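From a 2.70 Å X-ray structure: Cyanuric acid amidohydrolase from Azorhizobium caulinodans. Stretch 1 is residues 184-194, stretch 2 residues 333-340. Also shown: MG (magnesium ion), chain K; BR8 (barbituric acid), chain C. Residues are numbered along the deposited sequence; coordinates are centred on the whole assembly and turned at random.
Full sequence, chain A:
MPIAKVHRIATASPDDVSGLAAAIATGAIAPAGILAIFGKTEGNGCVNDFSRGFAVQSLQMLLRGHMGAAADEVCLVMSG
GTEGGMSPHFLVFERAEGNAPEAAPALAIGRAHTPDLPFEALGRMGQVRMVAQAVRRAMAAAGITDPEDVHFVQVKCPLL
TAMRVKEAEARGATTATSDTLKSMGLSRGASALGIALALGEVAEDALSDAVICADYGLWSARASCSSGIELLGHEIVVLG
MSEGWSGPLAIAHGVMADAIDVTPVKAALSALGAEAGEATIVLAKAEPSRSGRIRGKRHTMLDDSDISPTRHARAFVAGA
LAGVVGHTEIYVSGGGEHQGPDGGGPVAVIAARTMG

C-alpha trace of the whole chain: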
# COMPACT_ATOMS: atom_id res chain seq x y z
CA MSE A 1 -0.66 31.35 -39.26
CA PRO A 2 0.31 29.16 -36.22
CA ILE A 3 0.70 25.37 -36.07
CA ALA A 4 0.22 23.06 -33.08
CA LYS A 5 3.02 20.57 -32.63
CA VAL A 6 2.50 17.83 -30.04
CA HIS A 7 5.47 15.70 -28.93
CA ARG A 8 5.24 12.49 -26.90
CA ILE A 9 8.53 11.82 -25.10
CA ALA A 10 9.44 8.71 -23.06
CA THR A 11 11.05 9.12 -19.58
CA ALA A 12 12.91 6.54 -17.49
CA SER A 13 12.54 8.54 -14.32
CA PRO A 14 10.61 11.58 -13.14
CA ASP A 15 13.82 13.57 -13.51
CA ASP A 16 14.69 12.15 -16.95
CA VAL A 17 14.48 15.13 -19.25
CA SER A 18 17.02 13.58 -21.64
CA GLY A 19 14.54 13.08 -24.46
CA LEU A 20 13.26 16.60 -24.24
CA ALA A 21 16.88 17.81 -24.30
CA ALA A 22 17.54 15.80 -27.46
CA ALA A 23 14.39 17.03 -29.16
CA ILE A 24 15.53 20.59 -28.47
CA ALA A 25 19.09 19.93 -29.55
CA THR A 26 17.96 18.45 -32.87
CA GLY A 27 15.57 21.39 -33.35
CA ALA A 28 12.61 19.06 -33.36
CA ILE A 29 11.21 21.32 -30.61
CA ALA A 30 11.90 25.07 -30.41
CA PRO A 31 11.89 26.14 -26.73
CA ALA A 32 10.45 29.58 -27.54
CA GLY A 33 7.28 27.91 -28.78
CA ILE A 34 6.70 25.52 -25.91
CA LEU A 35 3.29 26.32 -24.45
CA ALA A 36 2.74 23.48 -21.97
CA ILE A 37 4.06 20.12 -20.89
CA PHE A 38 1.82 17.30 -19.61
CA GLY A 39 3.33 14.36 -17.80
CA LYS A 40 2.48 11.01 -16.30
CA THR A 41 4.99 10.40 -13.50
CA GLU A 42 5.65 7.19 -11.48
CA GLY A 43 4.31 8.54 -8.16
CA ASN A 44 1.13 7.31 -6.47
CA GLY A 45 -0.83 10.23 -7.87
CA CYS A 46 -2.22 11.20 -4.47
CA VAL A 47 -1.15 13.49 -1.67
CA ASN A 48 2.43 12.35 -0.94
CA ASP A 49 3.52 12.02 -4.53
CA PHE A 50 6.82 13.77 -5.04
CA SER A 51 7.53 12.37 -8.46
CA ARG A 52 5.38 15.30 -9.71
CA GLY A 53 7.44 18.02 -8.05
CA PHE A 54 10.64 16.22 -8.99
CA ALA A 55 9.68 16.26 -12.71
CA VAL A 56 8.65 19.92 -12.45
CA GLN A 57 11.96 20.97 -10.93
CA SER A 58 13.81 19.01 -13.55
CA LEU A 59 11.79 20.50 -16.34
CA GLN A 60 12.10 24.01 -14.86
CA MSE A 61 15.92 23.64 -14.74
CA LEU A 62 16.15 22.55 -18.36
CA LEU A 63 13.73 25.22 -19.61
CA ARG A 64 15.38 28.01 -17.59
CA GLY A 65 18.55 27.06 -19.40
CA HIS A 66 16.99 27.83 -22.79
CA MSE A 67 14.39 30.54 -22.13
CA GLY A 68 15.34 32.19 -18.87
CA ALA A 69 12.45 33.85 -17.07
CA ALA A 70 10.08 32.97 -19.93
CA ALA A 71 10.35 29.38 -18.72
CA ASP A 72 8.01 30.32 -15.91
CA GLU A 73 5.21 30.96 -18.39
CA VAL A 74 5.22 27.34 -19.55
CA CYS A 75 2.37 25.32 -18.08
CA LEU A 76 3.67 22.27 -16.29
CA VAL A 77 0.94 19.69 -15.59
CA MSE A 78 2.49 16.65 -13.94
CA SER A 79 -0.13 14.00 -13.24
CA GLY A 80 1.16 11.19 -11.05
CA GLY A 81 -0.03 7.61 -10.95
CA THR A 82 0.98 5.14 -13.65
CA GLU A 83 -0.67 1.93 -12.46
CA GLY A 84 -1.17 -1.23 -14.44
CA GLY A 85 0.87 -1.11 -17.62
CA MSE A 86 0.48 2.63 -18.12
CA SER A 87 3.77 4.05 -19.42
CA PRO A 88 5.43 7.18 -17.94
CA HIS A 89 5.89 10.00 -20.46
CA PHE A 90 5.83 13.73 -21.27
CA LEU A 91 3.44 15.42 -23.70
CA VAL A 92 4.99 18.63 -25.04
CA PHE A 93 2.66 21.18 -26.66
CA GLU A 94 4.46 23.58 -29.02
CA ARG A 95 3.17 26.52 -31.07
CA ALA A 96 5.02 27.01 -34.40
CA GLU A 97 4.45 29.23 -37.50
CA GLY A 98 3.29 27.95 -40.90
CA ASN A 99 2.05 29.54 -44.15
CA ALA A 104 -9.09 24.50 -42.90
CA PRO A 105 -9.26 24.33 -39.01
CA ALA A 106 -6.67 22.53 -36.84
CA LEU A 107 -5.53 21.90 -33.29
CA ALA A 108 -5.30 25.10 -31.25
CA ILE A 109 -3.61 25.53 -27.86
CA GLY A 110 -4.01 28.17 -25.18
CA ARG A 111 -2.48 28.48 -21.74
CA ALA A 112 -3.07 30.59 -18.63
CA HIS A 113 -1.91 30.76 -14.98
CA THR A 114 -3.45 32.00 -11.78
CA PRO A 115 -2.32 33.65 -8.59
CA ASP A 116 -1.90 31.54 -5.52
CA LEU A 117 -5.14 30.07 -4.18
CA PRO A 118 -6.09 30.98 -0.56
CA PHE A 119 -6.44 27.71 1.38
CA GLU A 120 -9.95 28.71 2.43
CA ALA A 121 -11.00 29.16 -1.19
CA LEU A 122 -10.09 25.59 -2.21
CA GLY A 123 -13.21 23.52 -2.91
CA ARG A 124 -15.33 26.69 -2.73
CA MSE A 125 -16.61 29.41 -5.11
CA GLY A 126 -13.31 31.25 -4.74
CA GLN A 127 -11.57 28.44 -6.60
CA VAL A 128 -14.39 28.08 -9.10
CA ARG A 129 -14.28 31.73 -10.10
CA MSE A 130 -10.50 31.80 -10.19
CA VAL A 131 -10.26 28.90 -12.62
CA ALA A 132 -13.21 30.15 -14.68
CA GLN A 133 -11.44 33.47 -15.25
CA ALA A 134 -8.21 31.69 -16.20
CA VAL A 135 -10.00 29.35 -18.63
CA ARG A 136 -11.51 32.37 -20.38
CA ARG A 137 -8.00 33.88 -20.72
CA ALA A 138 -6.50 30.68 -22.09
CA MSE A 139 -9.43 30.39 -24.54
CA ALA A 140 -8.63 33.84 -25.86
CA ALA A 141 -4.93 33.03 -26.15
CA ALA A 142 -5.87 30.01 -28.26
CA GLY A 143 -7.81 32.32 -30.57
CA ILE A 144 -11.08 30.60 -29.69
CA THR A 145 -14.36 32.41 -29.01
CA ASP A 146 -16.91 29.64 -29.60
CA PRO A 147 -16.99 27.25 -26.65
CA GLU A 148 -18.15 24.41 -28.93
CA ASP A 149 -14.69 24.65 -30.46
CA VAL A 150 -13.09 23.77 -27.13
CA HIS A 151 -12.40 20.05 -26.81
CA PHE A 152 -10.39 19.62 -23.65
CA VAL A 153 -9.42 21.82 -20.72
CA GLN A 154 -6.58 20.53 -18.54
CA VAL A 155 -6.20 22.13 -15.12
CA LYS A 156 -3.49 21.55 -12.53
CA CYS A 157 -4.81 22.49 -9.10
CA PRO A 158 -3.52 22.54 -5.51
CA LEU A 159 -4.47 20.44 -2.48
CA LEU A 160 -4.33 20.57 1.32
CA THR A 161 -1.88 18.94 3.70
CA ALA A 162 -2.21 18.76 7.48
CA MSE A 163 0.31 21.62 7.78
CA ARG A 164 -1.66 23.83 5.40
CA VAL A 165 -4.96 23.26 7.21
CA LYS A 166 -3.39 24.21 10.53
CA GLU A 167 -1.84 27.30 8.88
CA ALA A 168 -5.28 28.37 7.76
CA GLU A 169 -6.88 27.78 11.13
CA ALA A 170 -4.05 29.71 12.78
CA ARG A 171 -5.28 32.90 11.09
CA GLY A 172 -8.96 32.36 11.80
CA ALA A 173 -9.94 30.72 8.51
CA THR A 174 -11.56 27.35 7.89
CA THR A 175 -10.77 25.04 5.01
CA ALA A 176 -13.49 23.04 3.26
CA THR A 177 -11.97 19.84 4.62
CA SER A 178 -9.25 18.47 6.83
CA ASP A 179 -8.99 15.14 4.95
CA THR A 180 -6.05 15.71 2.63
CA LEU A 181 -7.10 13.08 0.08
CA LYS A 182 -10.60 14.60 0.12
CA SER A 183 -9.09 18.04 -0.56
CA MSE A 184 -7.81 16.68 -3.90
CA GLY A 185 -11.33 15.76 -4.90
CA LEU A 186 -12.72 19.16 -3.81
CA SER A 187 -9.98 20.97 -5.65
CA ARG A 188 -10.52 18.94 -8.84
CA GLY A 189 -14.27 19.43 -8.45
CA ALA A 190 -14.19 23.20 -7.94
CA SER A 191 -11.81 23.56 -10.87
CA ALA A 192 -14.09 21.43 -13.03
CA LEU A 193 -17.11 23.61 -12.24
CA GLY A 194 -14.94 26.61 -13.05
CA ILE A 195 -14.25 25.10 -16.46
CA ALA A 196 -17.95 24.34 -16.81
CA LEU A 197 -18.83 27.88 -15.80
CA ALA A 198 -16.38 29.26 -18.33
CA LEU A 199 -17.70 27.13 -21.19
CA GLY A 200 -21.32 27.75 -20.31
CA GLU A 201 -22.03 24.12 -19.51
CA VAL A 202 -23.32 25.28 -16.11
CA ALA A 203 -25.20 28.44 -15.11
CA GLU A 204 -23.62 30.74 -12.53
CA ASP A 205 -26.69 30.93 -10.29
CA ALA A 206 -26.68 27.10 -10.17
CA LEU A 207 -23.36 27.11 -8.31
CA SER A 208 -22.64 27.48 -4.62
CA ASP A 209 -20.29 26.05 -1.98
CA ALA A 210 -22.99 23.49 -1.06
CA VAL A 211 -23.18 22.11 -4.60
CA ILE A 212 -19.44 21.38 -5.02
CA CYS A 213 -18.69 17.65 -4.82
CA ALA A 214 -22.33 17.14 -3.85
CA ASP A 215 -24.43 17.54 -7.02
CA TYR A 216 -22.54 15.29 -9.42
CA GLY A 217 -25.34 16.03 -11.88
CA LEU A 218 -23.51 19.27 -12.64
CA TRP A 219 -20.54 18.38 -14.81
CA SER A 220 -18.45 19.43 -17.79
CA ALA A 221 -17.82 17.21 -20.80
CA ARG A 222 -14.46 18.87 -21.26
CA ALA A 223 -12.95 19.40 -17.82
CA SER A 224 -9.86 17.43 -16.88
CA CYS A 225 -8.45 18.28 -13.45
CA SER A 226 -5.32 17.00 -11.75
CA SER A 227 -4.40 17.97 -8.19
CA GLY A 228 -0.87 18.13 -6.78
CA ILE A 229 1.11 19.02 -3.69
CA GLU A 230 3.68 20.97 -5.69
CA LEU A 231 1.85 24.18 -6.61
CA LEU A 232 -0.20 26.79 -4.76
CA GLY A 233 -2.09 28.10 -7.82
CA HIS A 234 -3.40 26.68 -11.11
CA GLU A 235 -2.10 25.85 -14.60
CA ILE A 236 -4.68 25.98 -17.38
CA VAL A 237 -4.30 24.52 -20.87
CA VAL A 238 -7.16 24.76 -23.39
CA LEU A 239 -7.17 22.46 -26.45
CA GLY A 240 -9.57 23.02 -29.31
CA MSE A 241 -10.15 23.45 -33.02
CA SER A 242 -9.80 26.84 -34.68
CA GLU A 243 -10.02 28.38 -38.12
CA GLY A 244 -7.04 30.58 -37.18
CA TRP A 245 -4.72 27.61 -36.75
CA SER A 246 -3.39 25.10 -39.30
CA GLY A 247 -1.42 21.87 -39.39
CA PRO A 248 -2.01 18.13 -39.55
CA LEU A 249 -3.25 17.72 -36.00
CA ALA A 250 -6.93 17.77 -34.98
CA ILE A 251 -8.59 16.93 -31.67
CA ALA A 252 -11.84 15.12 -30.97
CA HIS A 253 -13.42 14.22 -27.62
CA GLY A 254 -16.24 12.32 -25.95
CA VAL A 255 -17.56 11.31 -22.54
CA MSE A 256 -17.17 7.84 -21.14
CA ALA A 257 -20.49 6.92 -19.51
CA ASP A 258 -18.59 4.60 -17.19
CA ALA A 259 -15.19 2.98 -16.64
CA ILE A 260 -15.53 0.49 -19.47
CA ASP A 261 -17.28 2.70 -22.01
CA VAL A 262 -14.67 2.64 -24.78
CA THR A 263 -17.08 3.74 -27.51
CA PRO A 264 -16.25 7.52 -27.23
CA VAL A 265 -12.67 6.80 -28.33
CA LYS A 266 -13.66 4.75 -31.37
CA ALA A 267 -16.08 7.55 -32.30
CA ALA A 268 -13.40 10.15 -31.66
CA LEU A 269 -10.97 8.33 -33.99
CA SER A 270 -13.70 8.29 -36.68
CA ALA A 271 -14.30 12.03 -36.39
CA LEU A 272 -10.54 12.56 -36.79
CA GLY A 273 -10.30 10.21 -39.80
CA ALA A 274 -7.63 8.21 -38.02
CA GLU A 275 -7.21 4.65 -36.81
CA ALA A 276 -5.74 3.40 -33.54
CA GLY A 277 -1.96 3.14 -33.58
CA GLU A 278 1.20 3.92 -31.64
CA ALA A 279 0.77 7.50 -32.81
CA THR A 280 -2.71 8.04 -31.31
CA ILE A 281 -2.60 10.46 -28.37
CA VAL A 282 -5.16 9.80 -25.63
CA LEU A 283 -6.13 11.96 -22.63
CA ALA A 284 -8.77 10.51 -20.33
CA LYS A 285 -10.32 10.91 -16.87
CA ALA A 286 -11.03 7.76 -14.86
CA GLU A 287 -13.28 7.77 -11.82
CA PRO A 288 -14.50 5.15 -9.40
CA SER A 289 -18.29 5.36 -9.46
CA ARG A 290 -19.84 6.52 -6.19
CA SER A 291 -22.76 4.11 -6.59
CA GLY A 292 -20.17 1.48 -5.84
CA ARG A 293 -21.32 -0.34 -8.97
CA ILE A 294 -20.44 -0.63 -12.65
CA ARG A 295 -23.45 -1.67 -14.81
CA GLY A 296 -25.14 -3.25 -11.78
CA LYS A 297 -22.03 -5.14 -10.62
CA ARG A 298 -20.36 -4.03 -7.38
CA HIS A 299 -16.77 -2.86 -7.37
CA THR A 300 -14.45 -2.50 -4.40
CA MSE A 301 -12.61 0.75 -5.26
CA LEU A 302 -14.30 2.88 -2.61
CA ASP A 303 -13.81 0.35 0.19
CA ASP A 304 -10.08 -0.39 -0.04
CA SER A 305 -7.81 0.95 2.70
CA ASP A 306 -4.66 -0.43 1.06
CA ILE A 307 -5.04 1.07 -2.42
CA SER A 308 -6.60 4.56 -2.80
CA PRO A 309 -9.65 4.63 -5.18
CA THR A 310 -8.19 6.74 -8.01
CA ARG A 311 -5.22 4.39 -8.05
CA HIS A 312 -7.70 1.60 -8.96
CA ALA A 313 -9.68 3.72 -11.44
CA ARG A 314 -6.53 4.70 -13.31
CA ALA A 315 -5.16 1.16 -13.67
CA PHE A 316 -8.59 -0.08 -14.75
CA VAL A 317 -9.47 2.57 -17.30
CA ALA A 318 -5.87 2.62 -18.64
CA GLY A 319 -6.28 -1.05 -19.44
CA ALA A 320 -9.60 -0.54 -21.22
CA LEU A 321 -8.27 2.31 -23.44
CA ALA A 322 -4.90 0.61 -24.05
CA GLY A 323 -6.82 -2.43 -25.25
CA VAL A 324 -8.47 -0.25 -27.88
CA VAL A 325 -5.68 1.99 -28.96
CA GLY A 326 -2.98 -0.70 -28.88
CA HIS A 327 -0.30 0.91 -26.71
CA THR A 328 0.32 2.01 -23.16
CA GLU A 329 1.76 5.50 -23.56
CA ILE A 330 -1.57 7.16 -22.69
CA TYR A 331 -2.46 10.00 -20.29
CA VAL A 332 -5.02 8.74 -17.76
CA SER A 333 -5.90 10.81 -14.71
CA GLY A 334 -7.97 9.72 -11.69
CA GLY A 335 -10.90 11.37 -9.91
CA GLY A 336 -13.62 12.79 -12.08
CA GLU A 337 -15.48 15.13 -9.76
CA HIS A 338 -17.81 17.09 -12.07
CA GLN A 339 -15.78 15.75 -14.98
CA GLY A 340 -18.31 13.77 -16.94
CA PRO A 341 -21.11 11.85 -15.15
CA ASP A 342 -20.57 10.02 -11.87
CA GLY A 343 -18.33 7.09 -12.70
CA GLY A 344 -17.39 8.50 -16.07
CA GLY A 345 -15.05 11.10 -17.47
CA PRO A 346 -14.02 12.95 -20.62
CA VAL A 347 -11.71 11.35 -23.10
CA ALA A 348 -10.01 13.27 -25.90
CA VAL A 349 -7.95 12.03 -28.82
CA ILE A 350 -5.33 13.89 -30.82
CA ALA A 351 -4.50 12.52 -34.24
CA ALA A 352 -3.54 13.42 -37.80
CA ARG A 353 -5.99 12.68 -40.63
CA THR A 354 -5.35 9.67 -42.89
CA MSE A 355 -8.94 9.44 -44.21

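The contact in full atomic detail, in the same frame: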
# COMPACT_ATOMS: atom_id res chain seq x y z
N MSE A 184 -8.15 16.85 -2.49
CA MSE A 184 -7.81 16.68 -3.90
C MSE A 184 -9.08 16.58 -4.73
O MSE A 184 -9.17 17.13 -5.85
CB MSE A 184 -6.94 15.45 -4.14
CG MSE A 184 -5.61 15.51 -3.47
SE MSE A 184 -4.46 14.10 -4.17
CE MSE A 184 -4.78 12.71 -2.88
N GLY A 185 -10.07 15.88 -4.20
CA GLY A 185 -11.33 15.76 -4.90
C GLY A 185 -12.03 17.12 -4.98
O GLY A 185 -12.53 17.50 -6.05
N LEU A 186 -12.06 17.85 -3.86
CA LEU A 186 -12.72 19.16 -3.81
C LEU A 186 -12.03 20.10 -4.79
O LEU A 186 -12.67 20.85 -5.54
CB LEU A 186 -12.70 19.74 -2.39
CG LEU A 186 -13.65 19.00 -1.43
CD1 LEU A 186 -13.54 19.41 -0.00
CD2 LEU A 186 -15.01 19.19 -1.93
N SER A 187 -10.71 20.07 -4.79
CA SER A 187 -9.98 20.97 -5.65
C SER A 187 -10.23 20.63 -7.13
O SER A 187 -10.44 21.54 -7.95
CB SER A 187 -8.49 20.96 -5.34
OG SER A 187 -7.84 21.86 -6.22
N ARG A 188 -10.22 19.34 -7.47
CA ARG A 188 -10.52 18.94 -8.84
C ARG A 188 -11.95 19.37 -9.19
O ARG A 188 -12.21 19.91 -10.27
CB ARG A 188 -10.37 17.42 -9.05
CG ARG A 188 -8.96 16.86 -9.09
CD ARG A 188 -8.95 15.37 -9.43
NE ARG A 188 -9.68 14.62 -8.41
CZ ARG A 188 -9.11 13.87 -7.47
NH1 ARG A 188 -7.79 13.74 -7.44
NH2 ARG A 188 -9.85 13.23 -6.58
N GLY A 189 -12.86 19.15 -8.25
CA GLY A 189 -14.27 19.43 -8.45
C GLY A 189 -14.55 20.90 -8.67
O GLY A 189 -15.26 21.26 -9.61
N ALA A 190 -14.01 21.75 -7.79
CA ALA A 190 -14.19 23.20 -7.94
C ALA A 190 -13.61 23.69 -9.25
O ALA A 190 -14.22 24.46 -9.97
CB ALA A 190 -13.59 23.93 -6.79
N SER A 191 -12.41 23.22 -9.59
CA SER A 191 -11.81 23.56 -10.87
C SER A 191 -12.68 23.12 -12.04
O SER A 191 -12.84 23.85 -13.01
CB SER A 191 -10.44 22.92 -10.99
OG SER A 191 -9.58 23.46 -10.00
N ALA A 192 -13.25 21.93 -11.96
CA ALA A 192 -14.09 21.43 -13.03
C ALA A 192 -15.32 22.33 -13.22
O ALA A 192 -15.69 22.67 -14.34
CB ALA A 192 -14.49 19.99 -12.76
N LEU A 193 -15.94 22.75 -12.12
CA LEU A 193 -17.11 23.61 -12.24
C LEU A 193 -16.70 24.95 -12.83
O LEU A 193 -17.45 25.57 -13.58
CB LEU A 193 -17.77 23.81 -10.88
CG LEU A 193 -18.49 22.51 -10.53
CD1 LEU A 193 -19.01 22.52 -9.10
CD2 LEU A 193 -19.57 22.26 -11.56
N GLY A 194 -15.50 25.39 -12.48
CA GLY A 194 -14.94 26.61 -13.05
C GLY A 194 -14.82 26.49 -14.56
O GLY A 194 -15.21 27.41 -15.28
N SER A 333 -5.92 10.03 -15.94
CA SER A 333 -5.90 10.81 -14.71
C SER A 333 -7.11 10.43 -13.85
O SER A 333 -8.21 10.28 -14.37
CB SER A 333 -5.90 12.29 -15.07
OG SER A 333 -6.14 13.07 -13.92
N GLY A 334 -6.91 10.25 -12.54
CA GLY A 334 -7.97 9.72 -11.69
C GLY A 334 -8.80 10.79 -11.00
O GLY A 334 -8.32 11.88 -10.78
N GLY A 335 -10.04 10.46 -10.65
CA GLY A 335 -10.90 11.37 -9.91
C GLY A 335 -11.64 12.32 -10.83
O GLY A 335 -11.08 13.32 -11.30
N GLY A 336 -12.91 12.03 -11.09
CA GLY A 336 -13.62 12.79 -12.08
C GLY A 336 -14.76 13.59 -11.52
O GLY A 336 -15.86 13.62 -12.11
N GLU A 337 -14.48 14.26 -10.40
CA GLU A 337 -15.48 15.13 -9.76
C GLU A 337 -15.96 16.21 -10.73
O GLU A 337 -15.19 17.06 -11.16
CB GLU A 337 -14.89 15.79 -8.52
CG GLU A 337 -14.54 14.83 -7.39
CD GLU A 337 -13.16 14.21 -7.53
OE1 GLU A 337 -12.47 14.49 -8.54
OE2 GLU A 337 -12.75 13.44 -6.62
N HIS A 338 -17.24 16.15 -11.11
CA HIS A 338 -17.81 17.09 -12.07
C HIS A 338 -17.13 17.05 -13.42
O HIS A 338 -17.25 17.98 -14.22
CB HIS A 338 -17.75 18.52 -11.52
CG HIS A 338 -18.43 18.67 -10.20
ND1 HIS A 338 -19.80 18.64 -10.06
CD2 HIS A 338 -17.92 18.80 -8.95
CE1 HIS A 338 -20.11 18.77 -8.79
NE2 HIS A 338 -18.99 18.88 -8.09
N GLN A 339 -16.41 15.96 -13.68
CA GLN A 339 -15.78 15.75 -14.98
C GLN A 339 -16.45 14.58 -15.66
O GLN A 339 -16.08 13.43 -15.46
CB GLN A 339 -14.29 15.54 -14.81
CG GLN A 339 -13.69 16.66 -14.00
CD GLN A 339 -12.37 16.29 -13.36
OE1 GLN A 339 -11.38 15.99 -14.04
NE2 GLN A 339 -12.34 16.29 -12.04
N GLY A 340 -17.48 14.85 -16.44
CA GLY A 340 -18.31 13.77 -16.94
C GLY A 340 -19.23 13.36 -15.82
O GLY A 340 -19.14 13.88 -14.71
MG MG K . -17.05 11.97 -13.84
N1 BR8 C . -3.28 14.04 -9.26
C2 BR8 C . -2.35 13.22 -9.81
O2 BR8 C . -1.19 13.39 -9.52
N3 BR8 C . -2.73 12.22 -10.67
C4 BR8 C . -4.09 12.00 -11.00
O4 BR8 C . -4.39 11.09 -11.77
C5 BR8 C . -5.23 12.88 -10.48
C6 BR8 C . -4.64 13.92 -9.54
O8 BR8 C . -5.38 14.71 -9.00

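A buried arginine is costly unless its charge is matched and its guanidinium is held in place, and the contact between helix 184-194 and the loop that follows strand 333-334 shows how a protein can meet both demands. Arg188 and Glu337 form a two-pronged salt bridge. NE of Arg188 donates to OE1 of Glu337 at 2.8 Å, and NH2 of Arg188 donates to OE2 of Glu337 at 2.9 Å. The angles at the hydrogens, 170° and 179°, are nearly straight, so the carboxylate lies close to the guanidinium plane and meets it along an edge. With NE and NH2 thus engaged, NH1 of Arg188 remains free to donate to O8 of the barbituric acid at 3.0 Å. The same ligand is held from the strand, where Gly334 N donates to its O4 at 2.8 Å. Both stretches therefore contribute directly to ligand binding, and the salt bridge helps to orient one of the donors.

Close packing of this kind relies on glycine. Gly335 CA lies over one face of the guanidinium, together with Gly334 O; a CB on Gly335 would fall 2.4 Å from Arg188 CZ, and the positive phi of this residue itself favours glycine. On the helix, Gly185 CA comes within 3.2 Å of Glu337 OE2, where a CB would again clash. One turn on, Gly189 CA sits 3.7 Å from Glu337 CB, and the CA atoms of these two residues are only 4.7 Å apart. Without side chains at Gly185 and Gly189, the loop can lie close against the helix backbone.

The remaining contacts are apolar or van der Waals in character. Ala192 points its CB toward the turn, reaching Glu337 O at 3.4 Å and Gln339 CG at 3.6 Å. Leu193 starts sideways, but its end comes nearer: CD1 of Leu193 stands 3.8 Å from the centroid of the His338 ring and 8° off the normal, a CH-pi contact squarely over the face.

Bonds within the loop give these partners their shape. Gly336 to Gln339 form a type II beta turn, closed by Gln339 N donating to Gly336 O at 2.9 Å, while the Gln339 side chain folds back so that its NE2 donates to Glu337 O at 3.1 Å. Gln339 O binds the magnesium ion at 2.4 Å, with further ligands from elsewhere in the structure. The turn that presents Glu337 and His338 to the helix is thus anchored by metal as well as by hydrogen bonds.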